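Local coordinates for protein putative branched-chain amino acid ABC transporter (PDB 3HUT) that probably binds branched-chain or related amino acids outside the cytoplasmic membrane and delivers them to an ABC importer, at residues A201-D206 and S226-S231; V147-G152 and V176-R181; A28-D33 and H281-V286; Y9-T14 and R22-A27. One frame throughout, in Å; residues are numbered along the deposited sequence.

Interaction 1: A201-D206 and S226-S231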
loop_
_atom_site.group_PDB
_atom_site.type_symbol
_atom_site.label_atom_id
_atom_site.label_comp_id
_atom_site.label_asym_id
_atom_site.label_seq_id
_atom_site.Cartn_x
_atom_site.Cartn_y
_atom_site.Cartn_z
ATOM N N ALA A 201 1.865 9.695 13.414
ATOM C CA ALA A 201 1.936 8.326 12.935
ATOM C C ALA A 201 0.722 7.647 13.546
ATOM O O ALA A 201 0.848 6.865 14.494
ATOM C CB ALA A 201 3.222 7.656 13.418
HETATM N N MSE A 202 -0.459 7.987 13.036
HETATM C CA MSE A 202 -1.683 7.393 13.544
HETATM C C MSE A 202 -2.796 7.428 12.500
HETATM O O MSE A 202 -2.648 8.035 11.431
HETATM C CB MSE A 202 -2.143 8.096 14.829
HETATM C CG MSE A 202 -2.665 9.512 14.677
HETATM SE SE MSE A 202 -3.136 10.301 16.407
HETATM C CE MSE A 202 -1.401 10.932 16.868
ATOM N N ALA A 203 -3.908 6.769 12.816
ATOM C CA ALA A 203 -5.039 6.678 11.903
ATOM C C ALA A 203 -6.055 7.791 12.124
ATOM O O ALA A 203 -6.082 8.427 13.178
ATOM C CB ALA A 203 -5.707 5.308 12.040
ATOM N N TYR A 204 -6.904 8.000 11.125
ATOM C CA TYR A 204 -7.900 9.060 11.172
ATOM C C TYR A 204 -8.835 9.069 12.375
ATOM O O TYR A 204 -9.151 10.142 12.895
ATOM C CB TYR A 204 -8.726 9.064 9.876
ATOM C CG TYR A 204 -9.551 7.816 9.645
ATOM C CD1 TYR A 204 -10.804 7.664 10.238
ATOM C CD2 TYR A 204 -9.084 6.793 8.822
ATOM C CE1 TYR A 204 -11.574 6.519 10.012
ATOM C CE2 TYR A 204 -9.840 5.650 8.587
ATOM C CZ TYR A 204 -11.085 5.519 9.184
ATOM O OH TYR A 204 -11.838 4.392 8.947
ATOM N N GLU A 205 -9.268 7.898 12.836
ATOM C CA GLU A 205 -10.195 7.857 13.971
ATOM C C GLU A 205 -9.616 8.432 15.258
ATOM O O GLU A 205 -10.364 8.927 16.105
ATOM C CB GLU A 205 -10.695 6.431 14.239
ATOM C CG GLU A 205 -9.624 5.481 14.714
ATOM C CD GLU A 205 -9.013 4.686 13.585
ATOM O OE1 GLU A 205 -9.020 5.172 12.431
ATOM O OE2 GLU A 205 -8.517 3.570 13.861
ATOM N N ASP A 206 -8.298 8.355 15.419
ATOM C CA ASP A 206 -7.637 8.898 16.607
ATOM C C ASP A 206 -7.116 10.308 16.342
ATOM O O ASP A 206 -7.134 11.165 17.227
ATOM C CB ASP A 206 -6.455 8.015 17.044
ATOM C CG ASP A 206 -6.896 6.678 17.610
ATOM O OD1 ASP A 206 -7.993 6.619 18.202
ATOM O OD2 ASP A 206 -6.137 5.692 17.479
ATOM N N SER A 226 0.592 10.252 8.610
ATOM C CA SER A 226 0.583 8.979 7.916
ATOM C C SER A 226 -0.538 8.870 6.890
ATOM O O SER A 226 -1.553 9.573 6.971
ATOM C CB SER A 226 0.427 7.854 8.945
ATOM O OG SER A 226 0.119 6.616 8.324
ATOM N N SER A 227 -0.347 7.972 5.928
ATOM C CA SER A 227 -1.351 7.704 4.905
ATOM C C SER A 227 -2.584 7.109 5.590
ATOM O O SER A 227 -3.663 7.036 4.999
ATOM C CB SER A 227 -0.803 6.698 3.885
ATOM O OG SER A 227 -0.304 5.540 4.540
ATOM N N ALA A 228 -2.418 6.668 6.834
ATOM C CA ALA A 228 -3.534 6.090 7.581
ATOM C C ALA A 228 -4.597 7.152 7.873
ATOM O O ALA A 228 -5.707 6.834 8.304
ATOM C CB ALA A 228 -3.037 5.470 8.889
ATOM N N LEU A 229 -4.250 8.415 7.646
ATOM C CA LEU A 229 -5.183 9.517 7.865
ATOM C C LEU A 229 -6.062 9.705 6.640
ATOM O O LEU A 229 -7.085 10.394 6.698
ATOM C CB LEU A 229 -4.430 10.830 8.117
ATOM C CG LEU A 229 -3.476 10.928 9.311
ATOM C CD1 LEU A 229 -2.838 12.315 9.350
ATOM C CD2 LEU A 229 -4.238 10.668 10.587
ATOM N N TYR A 230 -5.663 9.087 5.533
ATOM C CA TYR A 230 -6.384 9.227 4.270
ATOM C C TYR A 230 -7.719 8.505 4.202
ATOM O O TYR A 230 -7.785 7.305 3.932
ATOM C CB TYR A 230 -5.505 8.761 3.108
ATOM C CG TYR A 230 -6.085 9.079 1.749
ATOM C CD1 TYR A 230 -6.360 10.397 1.382
ATOM C CD2 TYR A 230 -6.329 8.072 0.818
ATOM C CE1 TYR A 230 -6.857 10.704 0.121
ATOM C CE2 TYR A 230 -6.826 8.367 -0.448
ATOM C CZ TYR A 230 -7.087 9.684 -0.791
ATOM O OH TYR A 230 -7.564 9.987 -2.048
ATOM N N SER A 231 -8.786 9.261 4.424
ATOM C CA SER A 231 -10.139 8.736 4.385
ATOM C C SER A 231 -11.114 9.899 4.457
ATOM O O SER A 231 -10.846 10.904 5.112
ATOM C CB SER A 231 -10.392 7.802 5.574
ATOM O OG SER A 231 -11.777 7.498 5.700
#
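A203 meets A228, and Y204 meets S231, where two neighbouring beta-alpha loops run side by side: in this lobe of the periplasmic binding fold, the parallel strands 197-201 and 223-225 each lead on to a helix, and the loops after them pack together. The tight half centres on the carbonyl of M202, a selenomethionine. L229 sends its CD2 branch to 3.2 Å from M202 O, and A228 CB comes to 3.6 Å from that same M202 O. Enclosed by carbon, this oxygen is buried and has no polar partner in the model. Beside it, the two alanine methyls A203 CB and A228 CB touch at 4.1 Å. One backbone bond spans the gap: Y204 N, in the first turn of helix 204-216, donates to A228 O across 3.3 Å. It is bent, with an N-H...O angle of 147°, and the donor stands above the carbonyl plane.

The more open side is that of the partly exposed tyrosine. Y204 CG stands between the backbone N and the carbonyl carbon (chi1 64°); the ring touches K233, F234 and L237 of helix 232-238. S231, whose OG is bonded to K233 N, also sets its CB over the ring. That carbon forms a CH-pi contact 4.0 Å from the Y204 centroid, while E205 OE1 lies over the centre of the opposite face.

Interaction 2: V147-G152 and V176-R181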
loop_
_atom_site.group_PDB
_atom_site.type_symbol
_atom_site.label_atom_id
_atom_site.label_comp_id
_atom_site.label_asym_id
_atom_site.label_seq_id
_atom_site.Cartn_x
_atom_site.Cartn_y
_atom_site.Cartn_z
ATOM N N VAL A 147 0.914 5.969 17.276
ATOM C CA VAL A 147 0.168 4.899 17.921
ATOM C C VAL A 147 1.093 3.693 18.099
ATOM O O VAL A 147 2.030 3.495 17.320
ATOM C CB VAL A 147 -1.077 4.507 17.074
ATOM C CG1 VAL A 147 -0.643 3.938 15.733
ATOM C CG2 VAL A 147 -1.935 3.504 17.830
ATOM N N THR A 148 0.832 2.893 19.126
ATOM C CA THR A 148 1.663 1.732 19.417
ATOM C C THR A 148 1.365 0.462 18.627
ATOM O O THR A 148 1.649 -0.640 19.093
ATOM C CB THR A 148 1.622 1.399 20.922
ATOM O OG1 THR A 148 0.261 1.349 21.364
ATOM C CG2 THR A 148 2.368 2.457 21.720
ATOM N N THR A 149 0.797 0.605 17.435
ATOM C CA THR A 149 0.519 -0.558 16.599
ATOM C C THR A 149 1.841 -0.881 15.910
ATOM O O THR A 149 2.767 -0.076 15.962
ATOM C CB THR A 149 -0.538 -0.243 15.533
ATOM O OG1 THR A 149 -0.081 0.843 14.717
ATOM C CG2 THR A 149 -1.850 0.151 16.188
ATOM N N ASP A 150 1.941 -2.042 15.266
ATOM C CA ASP A 150 3.190 -2.399 14.603
ATOM C C ASP A 150 3.563 -1.406 13.504
ATOM O O ASP A 150 4.717 -0.982 13.413
ATOM C CB ASP A 150 3.129 -3.831 14.046
ATOM C CG ASP A 150 1.943 -4.066 13.120
ATOM O OD1 ASP A 150 1.139 -3.132 12.903
ATOM O OD2 ASP A 150 1.818 -5.202 12.607
ATOM N N TRP A 151 2.592 -1.015 12.685
ATOM C CA TRP A 151 2.866 -0.064 11.615
ATOM C C TRP A 151 3.163 1.326 12.176
ATOM O O TRP A 151 3.955 2.078 11.607
ATOM C CB TRP A 151 1.691 0.011 10.625
ATOM C CG TRP A 151 0.393 0.480 11.221
ATOM C CD1 TRP A 151 -0.569 -0.291 11.815
ATOM C CD2 TRP A 151 -0.071 1.834 11.302
ATOM N NE1 TRP A 151 -1.601 0.500 12.261
ATOM C CE2 TRP A 151 -1.322 1.809 11.960
ATOM C CE3 TRP A 151 0.450 3.068 10.885
ATOM C CZ2 TRP A 151 -2.064 2.970 12.210
ATOM C CZ3 TRP A 151 -0.290 4.228 11.136
ATOM C CH2 TRP A 151 -1.534 4.165 11.793
ATOM N N GLY A 152 2.527 1.662 13.294
ATOM C CA GLY A 152 2.756 2.958 13.906
ATOM C C GLY A 152 4.175 3.088 14.433
ATOM O O GLY A 152 4.844 4.093 14.202
ATOM N N VAL A 176 1.254 6.610 21.926
ATOM C CA VAL A 176 -0.067 6.453 22.526
ATOM C C VAL A 176 -0.761 5.203 22.002
ATOM O O VAL A 176 -0.503 4.758 20.886
ATOM C CB VAL A 176 -0.975 7.673 22.228
ATOM C CG1 VAL A 176 -0.376 8.928 22.838
ATOM C CG2 VAL A 176 -1.147 7.848 20.725
ATOM N N PRO A 177 -1.655 4.616 22.808
ATOM C CA PRO A 177 -2.369 3.414 22.376
ATOM C C PRO A 177 -3.522 3.731 21.427
ATOM O O PRO A 177 -4.054 4.844 21.419
ATOM C CB PRO A 177 -2.860 2.818 23.693
ATOM C CG PRO A 177 -3.143 4.038 24.508
ATOM C CD PRO A 177 -1.940 4.922 24.221
ATOM N N PRO A 178 -3.916 2.752 20.601
ATOM C CA PRO A 178 -5.020 2.962 19.665
ATOM C C PRO A 178 -6.245 3.312 20.499
ATOM O O PRO A 178 -6.458 2.716 21.552
ATOM C CB PRO A 178 -5.164 1.602 18.991
ATOM C CG PRO A 178 -3.783 1.025 19.074
ATOM C CD PRO A 178 -3.358 1.396 20.465
ATOM N N GLY A 179 -7.029 4.286 20.050
ATOM C CA GLY A 179 -8.219 4.671 20.791
ATOM C C GLY A 179 -7.983 5.711 21.873
ATOM O O GLY A 179 -8.930 6.168 22.522
ATOM N N ASN A 180 -6.727 6.097 22.075
ATOM C CA ASN A 180 -6.403 7.086 23.093
ATOM C C ASN A 180 -7.227 8.358 22.941
ATOM O O ASN A 180 -7.424 8.854 21.831
ATOM C CB ASN A 180 -4.924 7.453 23.041
ATOM C CG ASN A 180 -4.592 8.620 23.948
ATOM O OD1 ASN A 180 -4.873 8.582 25.141
ATOM N ND2 ASN A 180 -4.003 9.667 23.386
ATOM N N ARG A 181 -7.701 8.888 24.061
ATOM C CA ARG A 181 -8.493 10.108 24.017
ATOM C C ARG A 181 -7.987 11.242 24.905
ATOM O O ARG A 181 -8.639 12.270 25.008
ATOM C CB ARG A 181 -9.965 9.798 24.327
ATOM C CG ARG A 181 -10.690 9.092 23.180
ATOM C CD ARG A 181 -10.781 10.001 21.953
ATOM N NE ARG A 181 -11.439 9.372 20.808
ATOM C CZ ARG A 181 -10.837 8.570 19.931
ATOM N NH1 ARG A 181 -9.545 8.284 20.053
ATOM N NH2 ARG A 181 -11.530 8.057 18.923
#
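V147 and V176 form a parallel beta bridge with their CA atoms 4.9 Å apart, the final pairing of strands 141-147 and 169-176 before the two backbones diverge. The bridge ties the C-terminal ends of the two strands of a beta-alpha-beta crossover through helix 150-165. V176 O serves both sides of this step: it accepts T148 N at 2.9 Å, with the donor tilted 27° from the carbonyl plane, and also receives a CA-H...O contact from V147 CA.

Beyond the bridge, proline rings take over from the backbone. V147 places CG2 anti to the backbone N, beside its carbonyl carbon, and this branch meets the P178 ring. The two side chains cross at about a right angle, and the 3.3 Å between V147 CG2 and P178 CG is tighter than ordinary van der Waals contact. T149 comes to the same ring carbon, its CG2 lying 3.6 Å from P178 CG. The hydroxyl of T148 rests against P177 instead, with T148 OG1 at 3.5 Å from P177 CA. T149 has a second role as N-cap of helix 150-165, where its OG1 accepts from G152 N at 3.1 Å. In the partner segment, P177 to N180 form a type II turn closed by N180 N to P177 O.

Around this surface contact, strand 141-147 runs between 169-176 and 197-201, to whose A201 V147 is also hydrogen-bonded. The V147 CG1 branch lies over one face of W151 in helix 150-165, and D206 of helix 204-216 accepts from G179 N in the turn and forms a salt bridge with R181 just after it.

Interaction 3: A28-D33 and H281-V286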
loop_
_atom_site.group_PDB
_atom_site.type_symbol
_atom_site.label_atom_id
_atom_site.label_comp_id
_atom_site.label_asym_id
_atom_site.label_seq_id
_atom_site.Cartn_x
_atom_site.Cartn_y
_atom_site.Cartn_z
ATOM N N ALA A 28 -9.026 -7.265 -10.805
ATOM C CA ALA A 28 -8.341 -8.215 -11.682
ATOM C C ALA A 28 -9.022 -8.306 -13.041
ATOM O O ALA A 28 -8.368 -8.248 -14.086
ATOM C CB ALA A 28 -8.305 -9.595 -11.033
ATOM N N ARG A 29 -10.339 -8.452 -13.013
ATOM C CA ARG A 29 -11.138 -8.564 -14.226
ATOM C C ARG A 29 -10.928 -7.374 -15.161
ATOM O O ARG A 29 -10.747 -7.545 -16.365
ATOM C CB ARG A 29 -12.617 -8.688 -13.838
ATOM C CG ARG A 29 -13.625 -8.384 -14.940
ATOM C CD ARG A 29 -13.700 -9.473 -15.996
ATOM N NE ARG A 29 -14.878 -9.297 -16.846
ATOM C CZ ARG A 29 -15.173 -10.060 -17.893
ATOM N NH1 ARG A 29 -14.375 -11.063 -18.233
ATOM N NH2 ARG A 29 -16.272 -9.822 -18.601
ATOM N N LEU A 30 -10.951 -6.169 -14.604
ATOM C CA LEU A 30 -10.774 -4.960 -15.405
ATOM C C LEU A 30 -9.410 -4.948 -16.102
ATOM O O LEU A 30 -9.316 -4.705 -17.303
ATOM C CB LEU A 30 -10.907 -3.727 -14.513
ATOM C CG LEU A 30 -11.140 -2.375 -15.189
ATOM C CD1 LEU A 30 -12.431 -2.416 -15.988
ATOM C CD2 LEU A 30 -11.227 -1.289 -14.127
ATOM N N GLN A 31 -8.357 -5.207 -15.335
ATOM C CA GLN A 31 -6.994 -5.223 -15.861
ATOM C C GLN A 31 -6.796 -6.322 -16.912
ATOM O O GLN A 31 -6.274 -6.073 -18.006
ATOM C CB GLN A 31 -6.011 -5.429 -14.707
ATOM C CG GLN A 31 -4.540 -5.195 -15.040
ATOM C CD GLN A 31 -4.215 -3.732 -15.309
ATOM O OE1 GLN A 31 -4.363 -3.243 -16.433
ATOM N NE2 GLN A 31 -3.776 -3.023 -14.268
ATOM N N LEU A 32 -7.206 -7.541 -16.575
ATOM C CA LEU A 32 -7.055 -8.669 -17.484
ATOM C C LEU A 32 -7.786 -8.419 -18.798
ATOM O O LEU A 32 -7.230 -8.621 -19.879
ATOM C CB LEU A 32 -7.588 -9.951 -16.837
ATOM C CG LEU A 32 -7.350 -11.234 -17.635
ATOM C CD1 LEU A 32 -5.851 -11.506 -17.723
ATOM C CD2 LEU A 32 -8.063 -12.392 -16.970
ATOM N N ASP A 33 -9.035 -7.977 -18.711
ATOM C CA ASP A 33 -9.799 -7.721 -19.919
ATOM C C ASP A 33 -9.093 -6.696 -20.799
ATOM O O ASP A 33 -9.010 -6.876 -22.015
ATOM C CB ASP A 33 -11.218 -7.257 -19.572
ATOM C CG ASP A 33 -12.097 -8.394 -19.079
ATOM O OD1 ASP A 33 -11.664 -9.566 -19.147
ATOM O OD2 ASP A 33 -13.225 -8.116 -18.626
ATOM N N HIS A 281 -4.455 -1.638 -5.338
ATOM C CA HIS A 281 -3.243 -2.444 -5.293
ATOM C C HIS A 281 -3.474 -3.766 -6.019
ATOM O O HIS A 281 -2.553 -4.324 -6.609
ATOM C CB HIS A 281 -2.826 -2.677 -3.838
ATOM C CG HIS A 281 -2.236 -1.464 -3.189
ATOM N ND1 HIS A 281 -0.923 -1.085 -3.378
ATOM C CD2 HIS A 281 -2.791 -0.511 -2.405
ATOM C CE1 HIS A 281 -0.698 0.048 -2.737
ATOM N NE2 HIS A 281 -1.817 0.419 -2.140
ATOM N N GLY A 282 -4.708 -4.258 -5.981
ATOM C CA GLY A 282 -5.024 -5.495 -6.670
ATOM C C GLY A 282 -4.962 -5.233 -8.164
ATOM O O GLY A 282 -4.536 -6.085 -8.949
ATOM N N TYR A 283 -5.390 -4.036 -8.558
ATOM C CA TYR A 283 -5.367 -3.643 -9.960
ATOM C C TYR A 283 -3.915 -3.601 -10.443
ATOM O O TYR A 283 -3.578 -4.179 -11.480
ATOM C CB TYR A 283 -6.004 -2.258 -10.131
ATOM C CG TYR A 283 -6.169 -1.820 -11.572
ATOM C CD1 TYR A 283 -7.025 -2.503 -12.439
ATOM C CD2 TYR A 283 -5.496 -0.699 -12.061
ATOM C CE1 TYR A 283 -7.211 -2.075 -13.759
ATOM C CE2 TYR A 283 -5.673 -0.265 -13.378
ATOM C CZ TYR A 283 -6.533 -0.956 -14.220
ATOM O OH TYR A 283 -6.717 -0.526 -15.522
ATOM N N ASP A 284 -3.059 -2.913 -9.690
ATOM C CA ASP A 284 -1.652 -2.802 -10.060
ATOM C C ASP A 284 -0.923 -4.140 -10.002
ATOM O O ASP A 284 -0.040 -4.405 -10.820
ATOM C CB ASP A 284 -0.927 -1.796 -9.155
ATOM C CG ASP A 284 -1.157 -0.356 -9.578
ATOM O OD1 ASP A 284 -1.850 -0.134 -10.594
ATOM O OD2 ASP A 284 -0.640 0.557 -8.892
ATOM N N ALA A 285 -1.282 -4.981 -9.036
ATOM C CA ALA A 285 -0.629 -6.276 -8.909
ATOM C C ALA A 285 -0.827 -7.067 -10.199
ATOM O O ALA A 285 0.134 -7.596 -10.771
ATOM C CB ALA A 285 -1.194 -7.044 -7.711
ATOM N N VAL A 286 -2.072 -7.142 -10.659
ATOM C CA VAL A 286 -2.375 -7.862 -11.888
ATOM C C VAL A 286 -1.635 -7.230 -13.073
ATOM O O VAL A 286 -1.040 -7.932 -13.894
ATOM C CB VAL A 286 -3.896 -7.871 -12.167
ATOM C CG1 VAL A 286 -4.172 -8.469 -13.535
ATOM C CG2 VAL A 286 -4.618 -8.676 -11.085
HETATM O O HOH W 1 -2.049 -0.801 -13.202
#
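Q31 and Y283 carry most of the contact between two helices that run in roughly the same direction, their short segments crossing at -32° with the axes 8.6 Å apart.

The polar link is a side-chain-to-backbone hydrogen bond. Q31 NE2 donates to Y283 O over 3.0 Å and almost straight, at 174°. The acceptor lies in the amide plane, although the donor itself stands above the plane of the carbonyl. A water bound 2.7 Å from D284 OD1 also accepts from Q31 NE2, but weakly; D284 is fixed further by V318 N and T319 OG1.

The same amide is stacked on an aromatic ring. The Q31 chain bends at chi2, and its terminal group lies nearly flat over Y283, the planes 22° apart. NE2 sits over the ring centre, its nearest ring atom being Y283 CZ at 3.4 Å. One nitrogen therefore both bonds to the tyrosine's backbone and covers its ring, an arrangement that would restrict rotation of the amide. F263 of helix 258-271 stacks with Y283 as well.

Apolar contacts fill the remainder. V286 divides its branches, CG1 lying 3.6 Å from Q31 CG and CG2 lying 3.8 Å from A28 CB. L30 CD2 approaches Y283 CE1 at 4.1 Å.

This is helix-helix packing beside the five-stranded parallel sheet of one lobe. That a helix from late in the chain packs against one near the N terminus fits the type I periplasmic binding fold, whose chain passes repeatedly between its two lobes.

Interaction 4: Y9-T14 and R22-A27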
loop_
_atom_site.group_PDB
_atom_site.type_symbol
_atom_site.label_atom_id
_atom_site.label_comp_id
_atom_site.label_asym_id
_atom_site.label_seq_id
_atom_site.Cartn_x
_atom_site.Cartn_y
_atom_site.Cartn_z
ATOM N N TYR A 9 -4.500 -17.291 -8.866
ATOM C CA TYR A 9 -4.767 -16.173 -7.976
ATOM C C TYR A 9 -5.470 -16.717 -6.744
ATOM O O TYR A 9 -6.621 -17.143 -6.819
ATOM C CB TYR A 9 -5.645 -15.121 -8.670
ATOM C CG TYR A 9 -5.602 -13.737 -8.036
ATOM C CD1 TYR A 9 -5.880 -12.596 -8.796
ATOM C CD2 TYR A 9 -5.272 -13.564 -6.690
ATOM C CE1 TYR A 9 -5.820 -11.316 -8.234
ATOM C CE2 TYR A 9 -5.211 -12.290 -6.120
ATOM C CZ TYR A 9 -5.482 -11.171 -6.899
ATOM O OH TYR A 9 -5.393 -9.910 -6.351
ATOM N N GLU A 10 -4.760 -16.746 -5.620
ATOM C CA GLU A 10 -5.361 -17.208 -4.381
ATOM C C GLU A 10 -5.788 -15.959 -3.619
ATOM O O GLU A 10 -5.006 -15.017 -3.461
ATOM C CB GLU A 10 -4.374 -18.041 -3.553
ATOM C CG GLU A 10 -3.029 -17.377 -3.269
ATOM C CD GLU A 10 -2.172 -18.204 -2.324
ATOM O OE1 GLU A 10 -2.445 -18.192 -1.104
ATOM O OE2 GLU A 10 -1.232 -18.881 -2.799
ATOM N N LEU A 11 -7.041 -15.951 -3.176
ATOM C CA LEU A 11 -7.608 -14.824 -2.446
ATOM C C LEU A 11 -8.806 -15.266 -1.608
ATOM O O LEU A 11 -9.435 -16.290 -1.890
ATOM C CB LEU A 11 -8.040 -13.718 -3.422
ATOM C CG LEU A 11 -8.690 -14.097 -4.760
ATOM C CD1 LEU A 11 -9.697 -15.212 -4.583
ATOM C CD2 LEU A 11 -9.352 -12.870 -5.366
ATOM N N PRO A 12 -9.131 -14.500 -0.560
ATOM C CA PRO A 12 -10.260 -14.834 0.314
ATOM C C PRO A 12 -11.631 -14.424 -0.218
ATOM O O PRO A 12 -11.931 -13.238 -0.327
ATOM C CB PRO A 12 -9.897 -14.124 1.615
ATOM C CG PRO A 12 -9.199 -12.889 1.133
ATOM C CD PRO A 12 -8.318 -13.410 0.012
ATOM N N LEU A 13 -12.458 -15.418 -0.548
ATOM C CA LEU A 13 -13.808 -15.171 -1.047
ATOM C C LEU A 13 -14.844 -15.625 -0.023
ATOM O O LEU A 13 -16.047 -15.456 -0.214
ATOM C CB LEU A 13 -14.032 -15.884 -2.378
ATOM C CG LEU A 13 -13.180 -15.320 -3.521
ATOM C CD1 LEU A 13 -13.438 -16.103 -4.797
ATOM C CD2 LEU A 13 -13.502 -13.833 -3.718
ATOM N N THR A 14 -14.365 -16.221 1.061
ATOM C CA THR A 14 -15.239 -16.655 2.133
ATOM C C THR A 14 -14.495 -16.334 3.420
ATOM O O THR A 14 -13.265 -16.279 3.433
ATOM C CB THR A 14 -15.584 -18.178 2.038
ATOM O OG1 THR A 14 -14.391 -18.963 2.037
ATOM C CG2 THR A 14 -16.363 -18.462 0.767
ATOM N N ARG A 22 -13.173 -10.054 -2.969
ATOM C CA ARG A 22 -14.116 -9.581 -3.964
ATOM C C ARG A 22 -13.596 -8.378 -4.750
ATOM O O ARG A 22 -13.722 -8.344 -5.975
ATOM C CB ARG A 22 -15.469 -9.264 -3.308
ATOM C CG ARG A 22 -16.267 -10.526 -2.956
ATOM C CD ARG A 22 -17.723 -10.215 -2.606
ATOM N NE ARG A 22 -17.867 -9.497 -1.342
ATOM C CZ ARG A 22 -17.908 -10.076 -0.145
ATOM N NH1 ARG A 22 -17.815 -11.398 -0.034
ATOM N NH2 ARG A 22 -18.061 -9.334 0.944
ATOM N N VAL A 23 -12.993 -7.404 -4.072
ATOM C CA VAL A 23 -12.490 -6.235 -4.788
ATOM C C VAL A 23 -11.238 -6.592 -5.587
ATOM O O VAL A 23 -10.914 -5.933 -6.572
ATOM C CB VAL A 23 -12.209 -5.037 -3.832
ATOM C CG1 VAL A 23 -13.489 -4.672 -3.088
ATOM C CG2 VAL A 23 -11.089 -5.362 -2.860
ATOM N N PHE A 24 -10.541 -7.644 -5.163
ATOM C CA PHE A 24 -9.355 -8.109 -5.874
ATOM C C PHE A 24 -9.817 -8.644 -7.224
ATOM O O PHE A 24 -9.209 -8.378 -8.262
ATOM C CB PHE A 24 -8.672 -9.250 -5.108
ATOM C CG PHE A 24 -7.689 -8.799 -4.060
ATOM C CD1 PHE A 24 -7.532 -7.450 -3.744
ATOM C CD2 PHE A 24 -6.919 -9.741 -3.379
ATOM C CE1 PHE A 24 -6.619 -7.044 -2.764
ATOM C CE2 PHE A 24 -6.006 -9.347 -2.402
ATOM C CZ PHE A 24 -5.857 -7.996 -2.093
ATOM N N GLN A 25 -10.901 -9.410 -7.195
ATOM C CA GLN A 25 -11.448 -10.003 -8.404
ATOM C C GLN A 25 -12.056 -8.945 -9.323
ATOM O O GLN A 25 -11.966 -9.055 -10.542
ATOM C CB GLN A 25 -12.483 -11.069 -8.034
ATOM C CG GLN A 25 -12.971 -11.903 -9.204
ATOM C CD GLN A 25 -13.527 -13.247 -8.762
ATOM O OE1 GLN A 25 -14.347 -13.320 -7.847
ATOM N NE2 GLN A 25 -13.080 -14.317 -9.414
ATOM N N GLU A 26 -12.672 -7.920 -8.742
ATOM C CA GLU A 26 -13.261 -6.858 -9.550
ATOM C C GLU A 26 -12.145 -6.124 -10.293
ATOM O O GLU A 26 -12.243 -5.862 -11.490
ATOM C CB GLU A 26 -14.030 -5.875 -8.666
ATOM C CG GLU A 26 -15.253 -6.472 -7.980
ATOM C CD GLU A 26 -16.070 -5.432 -7.235
ATOM O OE1 GLU A 26 -15.470 -4.584 -6.542
ATOM O OE2 GLU A 26 -17.314 -5.465 -7.334
ATOM N N ALA A 27 -11.075 -5.808 -9.573
ATOM C CA ALA A 27 -9.937 -5.110 -10.153
ATOM C C ALA A 27 -9.211 -5.997 -11.160
ATOM O O ALA A 27 -8.827 -5.539 -12.240
ATOM C CB ALA A 27 -8.980 -4.676 -9.050
HETATM O O HOH W 2 -6.592 -7.999 -8.203
HETATM O O HOH W 3 -17.058 -13.611 -1.771
#
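Y9 and F24 cross at about a right angle within a beta-alpha-beta unit, strand 5-11, helix 18-37 and strand 46-52, of the parallel sheet; strand and helix run 150° apart in direction. The tyrosine's CG is anti to its backbone N (chi1 -160°), and its hydroxyl end does the touching: Y9 OH is 3.3 Å from F24 CD2.

L11, also on the side of the strand that faces the helix, slides past F24 in the opposite direction. Its CD2 packs 3.7 Å from F24 CB, and its CB lies at the edge of the F24 ring, near the ring plane. The same CD2 branch stands above one face of Y9, towards the rim, so the leucine bridges both aromatic residues. F24 continues onto P102 and T103 of a neighbouring loop.

Where the strand gives way to loop, L13 CD2 leans on the helix backbone at 3.9 Å from R22 N. The polar links across the contact run through water. One molecule joins L13 O to R22 NH1, meeting the guanidinium in its plane. The other lies at the edge of the Y9 ring, 2.9 Å from Y9 OH, and donates a hydrogen bond to F24 O at 2.6 Å.

Overall arrangement
From the N terminus, interaction 4 closes first, a short loop between the opening strand and helix 18-37. That helix then supplies the first half of interaction 3, whose partner, helix 277-296, comes some 250 residues later. The two contacts touch, V286 CG2 lying 4.1 Å from Y9 CE1, and share helix 18-37. The long loop spanned by interaction 3 encloses both others, which follow in series without crossing: interaction 2 closes before interaction 1 opens. These lie across the chain's centre from interaction 3, about 33 and 26 Å from it between centres. They join through V147 with A201 and the salt bridge R181-D206, linking successive strand-to-helix loops of the other sheet.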